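Local coordinates for aldose 1-epimerase (Escherichia coli, PDB 3NRE), which probably interconverts the alpha and beta anomers of aldose sugars, at residues P74-E77 against Y82-G85. Sequence-based numbering, arbitrary orientation. Where two conformers were deposited one is given.
Sequences PNVE and YLHG
The carboxamide of N75 bonds to both backbone polar atoms of L83. OD1 of N75 accepts from L83 N at 3.0 Å, the donor coming in from out of the carbonyl plane. ND2 of N75 gives a nearly straight bond to L83 O at 3.1 Å (N-H...O 173°). That acceptor lies almost in the amide plane of N75. With both ends engaged, the amide is fixed against a flip. A first torsion near +60° (chi1 59°) helps direct the N75 amide toward L83. ND2 also lies 2.9 Å from G85 O, but the angle is too poor for a hydrogen bond; that carbonyl is served by W88 NE1.

The same amide stacks on the Y82 ring, the planes only 17° apart. ND2 of N75 stands 3.7 Å above one face, displaced toward the rim, while N75 CG is 3.8 Å from Y82 CD2. The ring's hydroxyl bonds to D86. Farther out, V76 CG2 approaches L83 CD2 loosely at 4.4 Å.

Pairing of one asparagine amide with the backbone N and O of one residue resembles the pair of bonds a neighbouring strand would make, here tying together two parts of the irregular loop between strands 68-71 and 93-97 of this galactose-mutarotase-type beta fold.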
# COMPACT_ATOMS: atom_id res chain seq x y z
N PRO A 74 -3.17 -7.04 18.33
CA PRO A 74 -3.67 -5.90 17.59
C PRO A 74 -2.78 -4.66 17.76
O PRO A 74 -2.22 -4.46 18.86
CB PRO A 74 -5.07 -5.66 18.16
CG PRO A 74 -5.11 -6.37 19.39
CD PRO A 74 -4.13 -7.50 19.34
N ASN A 75 -2.60 -3.93 16.67
CA ASN A 75 -1.71 -2.76 16.65
C ASN A 75 -2.45 -1.43 16.50
O ASN A 75 -1.86 -0.36 16.72
CB ASN A 75 -0.56 -2.91 15.62
CG ASN A 75 -1.04 -3.12 14.19
OD1 ASN A 75 -2.19 -3.42 13.95
ND2 ASN A 75 -0.12 -2.93 13.23
N VAL A 76 -3.72 -1.48 16.13
CA VAL A 76 -4.55 -0.26 16.08
C VAL A 76 -5.82 -0.53 16.88
O VAL A 76 -6.30 -1.66 16.96
CB VAL A 76 -4.85 0.19 14.63
CG1 VAL A 76 -3.61 0.61 13.91
CG2 VAL A 76 -5.63 -0.90 13.77
N GLU A 77 -6.34 0.51 17.53
CA GLU A 77 -7.47 0.35 18.46
C GLU A 77 -8.74 -0.10 17.74
O GLU A 77 -9.56 -0.80 18.33
CB GLU A 77 -7.74 1.67 19.21
CG GLU A 77 -8.14 2.83 18.31
N TYR A 82 -4.15 -7.45 13.91
CA TYR A 82 -2.90 -6.81 13.53
C TYR A 82 -2.98 -6.51 12.04
O TYR A 82 -3.36 -7.39 11.24
CB TYR A 82 -1.75 -7.73 13.85
CG TYR A 82 -0.38 -7.22 13.45
CD1 TYR A 82 0.12 -7.45 12.19
CD2 TYR A 82 0.42 -6.57 14.36
CE1 TYR A 82 1.40 -7.00 11.83
CE2 TYR A 82 1.71 -6.13 13.99
CZ TYR A 82 2.17 -6.37 12.75
OH TYR A 82 3.47 -5.99 12.39
N LEU A 83 -2.67 -5.27 11.67
CA LEU A 83 -2.91 -4.76 10.32
C LEU A 83 -1.68 -4.06 9.73
O LEU A 83 -1.14 -3.18 10.36
CB LEU A 83 -4.11 -3.79 10.45
CG LEU A 83 -4.54 -3.05 9.26
CD1 LEU A 83 -5.01 -4.01 8.10
CD2 LEU A 83 -5.67 -2.01 9.55
N HIS A 84 -1.27 -4.46 8.51
CA HIS A 84 -0.32 -3.69 7.66
C HIS A 84 1.06 -3.52 8.25
O HIS A 84 1.79 -2.63 7.81
CB HIS A 84 -0.89 -2.29 7.38
CG HIS A 84 -2.10 -2.30 6.51
ND1 HIS A 84 -2.29 -3.21 5.50
CD2 HIS A 84 -3.16 -1.46 6.46
CE1 HIS A 84 -3.42 -2.95 4.89
NE2 HIS A 84 -3.98 -1.89 5.45
N GLY A 85 1.44 -4.39 9.19
CA GLY A 85 2.78 -4.30 9.73
C GLY A 85 2.97 -3.17 10.73
O GLY A 85 2.01 -2.68 11.31